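PDB 5D8D: D-alanine--D-alanine ligase from Acinetobacter baumannii ACICU, which catalyses the ATP-dependent joining of two D-alanines into D-alanyl-D-alanine, a building block for peptidoglycan synthesis. Local coordinates for residues A[182-187]-A[233-238]. Numbering follows the deposited sequence.
Sequences REFTIS and KKLQAL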
ATOM      1  N   ARG A 182     -18.067 -22.996  -4.771  1.00 52.26           N
ATOM      2  CA  ARG A 182     -17.932 -22.467  -6.115  1.00 48.93           C
ATOM      3  C   ARG A 182     -17.337 -21.057  -6.042  1.00 47.72           C
ATOM      4  O   ARG A 182     -17.616 -20.310  -5.098  1.00 47.08           O
ATOM      5  CB  ARG A 182     -19.321 -22.424  -6.734  1.00 48.90           C
ATOM      6  CG  ARG A 182     -19.992 -23.795  -6.809  1.00 44.04           C
ATOM      7  CD  ARG A 182     -21.341 -23.698  -7.478  1.00 43.04           C
ATOM      8  NE  ARG A 182     -22.284 -22.844  -6.763  1.00 43.42           N
ATOM      9  CZ  ARG A 182     -23.464 -22.448  -7.256  1.00 46.31           C
ATOM     10  NH1 ARG A 182     -23.860 -22.825  -8.467  1.00 50.99           N
ATOM     11  NH2 ARG A 182     -24.278 -21.677  -6.536  1.00 46.32           N
ATOM     12  N   GLU A 183     -16.513 -20.713  -7.027  1.00 46.93           N
ATOM     13  CA  GLU A 183     -15.795 -19.448  -7.062  1.00 47.10           C
ATOM     14  C   GLU A 183     -16.408 -18.525  -8.085  1.00 47.01           C
ATOM     15  O   GLU A 183     -16.737 -18.957  -9.184  1.00 46.89           O
ATOM     16  CB  GLU A 183     -14.338 -19.692  -7.404  1.00 53.18           C
ATOM     17  CG  GLU A 183     -13.453 -18.513  -7.058  1.00 62.78           C
ATOM     18  CD  GLU A 183     -11.999 -18.750  -7.379  1.00 67.89           C
ATOM     19  OE1 GLU A 183     -11.601 -19.938  -7.370  1.00 62.61           O
ATOM     20  OE2 GLU A 183     -11.269 -17.734  -7.611  1.00 68.99           O
ATOM     21  N   PHE A 184     -16.562 -17.262  -7.705  1.00 45.02           N
ATOM     22  CA  PHE A 184     -17.168 -16.227  -8.539  1.00 41.11           C
ATOM     23  C   PHE A 184     -16.266 -15.014  -8.707  1.00 40.46           C
ATOM     24  O   PHE A 184     -15.428 -14.784  -7.854  1.00 43.69           O
ATOM     25  CB  PHE A 184     -18.482 -15.784  -7.911  1.00 41.65           C
ATOM     26  CG  PHE A 184     -19.434 -16.907  -7.724  1.00 45.41           C
ATOM     27  CD1 PHE A 184     -19.358 -17.718  -6.594  1.00 46.68           C
ATOM     28  CD2 PHE A 184     -20.369 -17.208  -8.703  1.00 49.58           C
ATOM     29  CE1 PHE A 184     -20.236 -18.775  -6.417  1.00 52.61           C
ATOM     30  CE2 PHE A 184     -21.254 -18.267  -8.532  1.00 49.90           C
ATOM     31  CZ  PHE A 184     -21.187 -19.054  -7.392  1.00 52.28           C
ATOM     32  N   THR A 185     -16.406 -14.266  -9.814  1.00 39.99           N
ATOM     33  CA  THR A 185     -15.758 -12.967  -9.948  1.00 36.03           C
ATOM     34  C   THR A 185     -16.809 -11.911 -10.144  1.00 37.15           C
ATOM     35  O   THR A 185     -17.801 -12.095 -10.832  1.00 38.75           O
ATOM     36  CB  THR A 185     -14.647 -12.923 -11.014  1.00 37.76           C
ATOM     37  OG1 THR A 185     -13.754 -11.828 -10.742  1.00 42.88           O
ATOM     38  CG2 THR A 185     -15.151 -12.739 -12.359  1.00 38.18           C
ATOM     39  N   ILE A 186     -16.612 -10.795  -9.478  1.00 41.29           N
ATOM     40  CA  ILE A 186     -17.546  -9.673  -9.551  1.00 40.47           C
ATOM     41  C   ILE A 186     -16.740  -8.517 -10.084  1.00 36.39           C
ATOM     42  O   ILE A 186     -15.842  -8.065  -9.426  1.00 39.22           O
ATOM     43  CB  ILE A 186     -18.126  -9.391  -8.171  1.00 39.80           C
ATOM     44  CG1 ILE A 186     -18.916 -10.622  -7.752  1.00 43.11           C
ATOM     45  CG2 ILE A 186     -19.010  -8.148  -8.208  1.00 43.53           C
ATOM     46  CD1 ILE A 186     -18.115 -11.697  -7.062  1.00 44.86           C
ATOM     47  N   SER A 187     -17.058  -8.074 -11.283  1.00 39.93           N
ATOM     48  CA  SER A 187     -16.318  -7.027 -11.953  1.00 42.17           C
ATOM     49  C   SER A 187     -16.868  -5.681 -11.564  1.00 40.17           C
ATOM     50  O   SER A 187     -17.997  -5.577 -11.135  1.00 39.81           O
ATOM     51  CB  SER A 187     -16.417  -7.198 -13.470  1.00 43.80           C
ATOM     52  OG  SER A 187     -15.869  -8.439 -13.883  1.00 43.96           O
ATOM     53  N   LYS A 233     -27.383 -10.406  -5.796  1.00 54.65           N
ATOM     54  CA  LYS A 233     -27.317  -9.002  -5.443  1.00 62.78           C
ATOM     55  C   LYS A 233     -26.697  -8.841  -4.023  1.00 63.62           C
ATOM     56  O   LYS A 233     -25.944  -7.883  -3.764  1.00 56.80           O
ATOM     57  CB  LYS A 233     -28.648  -8.290  -5.716  1.00 65.59           C
ATOM     58  CG  LYS A 233     -29.744  -8.420  -4.694  1.00 80.81           C
ATOM     59  CD  LYS A 233     -31.032  -7.754  -5.231  1.00 94.36           C
ATOM     60  CE  LYS A 233     -31.646  -6.708  -4.278  1.00 97.96           C
ATOM     61  NZ  LYS A 233     -32.125  -7.264  -2.979  1.00 91.71           N
ATOM     62  N   LYS A 234     -26.889  -9.850  -3.170  1.00 54.86           N
ATOM     63  CA  LYS A 234     -26.231  -9.870  -1.887  1.00 56.38           C
ATOM     64  C   LYS A 234     -24.698  -9.983  -2.036  1.00 53.60           C
ATOM     65  O   LYS A 234     -23.950  -9.306  -1.342  1.00 48.52           O
ATOM     66  CB  LYS A 234     -26.834 -10.985  -1.003  1.00 61.53           C
ATOM     67  CG  LYS A 234     -26.742 -10.827   0.511  1.00 73.62           C
ATOM     68  CD  LYS A 234     -26.715  -9.371   1.050  1.00 89.91           C
ATOM     69  CE  LYS A 234     -27.958  -8.527   0.740  1.00 92.46           C
ATOM     70  NZ  LYS A 234     -29.180  -9.115   1.360  1.00 96.51           N
ATOM     71  N   LEU A 235     -24.245 -10.841  -2.936  1.00 52.02           N
ATOM     72  CA  LEU A 235     -22.822 -10.980  -3.246  1.00 50.34           C
ATOM     73  C   LEU A 235     -22.250  -9.672  -3.815  1.00 45.67           C
ATOM     74  O   LEU A 235     -21.159  -9.272  -3.452  1.00 41.59           O
ATOM     75  CB  LEU A 235     -22.580 -12.081  -4.272  1.00 51.79           C
ATOM     76  CG  LEU A 235     -21.421 -13.068  -4.170  1.00 52.91           C
ATOM     77  CD1 LEU A 235     -20.921 -13.376  -5.572  1.00 50.17           C
ATOM     78  CD2 LEU A 235     -20.254 -12.648  -3.297  1.00 55.63           C
ATOM     79  N   GLN A 236     -22.992  -9.003  -4.679  1.00 43.33           N
ATOM     80  CA  GLN A 236     -22.534  -7.721  -5.261  1.00 48.13           C
ATOM     81  C   GLN A 236     -22.401  -6.612  -4.199  1.00 47.58           C
ATOM     82  O   GLN A 236     -21.428  -5.878  -4.188  1.00 49.20           O
ATOM     83  CB  GLN A 236     -23.476  -7.262  -6.386  1.00 46.10           C
ATOM     84  CG  GLN A 236     -23.449  -8.172  -7.601  1.00 45.57           C
ATOM     85  CD  GLN A 236     -24.494  -7.820  -8.629  1.00 44.74           C
ATOM     86  OE1 GLN A 236     -25.652  -7.557  -8.312  1.00 48.87           O
ATOM     87  NE2 GLN A 236     -24.092  -7.822  -9.880  1.00 48.02           N
ATOM     88  N   ALA A 237     -23.375  -6.526  -3.298  1.00 51.45           N
ATOM     89  CA  ALA A 237     -23.301  -5.617  -2.135  1.00 48.13           C
ATOM     90  C   ALA A 237     -22.086  -5.902  -1.253  1.00 43.29           C
ATOM     91  O   ALA A 237     -21.351  -5.009  -0.853  1.00 49.32           O
ATOM     92  CB  ALA A 237     -24.568  -5.732  -1.311  1.00 44.83           C
ATOM     93  N   LEU A 238     -21.875  -7.158  -0.952  1.00 41.12           N
ATOM     94  CA  LEU A 238     -20.733  -7.557  -0.160  1.00 44.50           C
ATOM     95  C   LEU A 238     -19.410  -7.148  -0.828  1.00 47.43           C
ATOM     96  O   LEU A 238     -18.518  -6.590  -0.188  1.00 41.74           O
ATOM     97  CB  LEU A 238     -20.776  -9.069   0.055  1.00 45.59           C
ATOM     98  CG  LEU A 238     -19.624  -9.639   0.852  1.00 49.71           C
ATOM     99  CD1 LEU A 238     -19.756  -9.140   2.282  1.00 50.96           C
ATOM    100  CD2 LEU A 238     -19.592 -11.167   0.776  1.00 49.15           C
TER
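Phe-184 is the first residue of strand 182-187 to meet helix 233-238: its CB lies 4.1 Å from CD1 of Leu-235, and the same methyl group approaches the phenyl ring obliquely. With CG anti to the carbonyl carbon (chi1 -57°), the ring extends back along the strand, where CZ sits over one face of the Arg-182 guanidinium, 3.8 Å above its plane and offset toward the rim. Thr-185 turns to the opposite side of the sheet, where its OG1 hydrogen-bonds to OD1 of Asp-255, a predicted magnesium ligand, and to Arg-253. Ile-186 faces the helix again and makes the closest contact, its CD1 3.6 Å from CD1 of Leu-235 and its CG1 4.0 Å from that same atom. The isoleucine's two branches divide the work: CG1, beside the backbone N at chi1 -63°, carries CD1 to the leucine, while CG2 comes within 4.5 Å of CG of Gln-236, brushing the aliphatic part of that side chain. Beyond it, NE2 of Gln-236 gives a weak hydrogen bond to the carbonyl of Leu-194 on the neighbouring strand.

The short segments cross at -63° with their axes 9.5 Å apart, placing helix 229-245 against one side of an antiparallel sheet of the ATP-grasp fold; residues 182-185 lie in the predicted ATP-binding range. Phe-264 from strand 264-270 also touches Leu-235. All atoms meeting across the contact are carbons, so packing between the segments relies on van der Waals contact and buried carbon surface, while the hydroxyl of Thr-185 works on the sheet's other side.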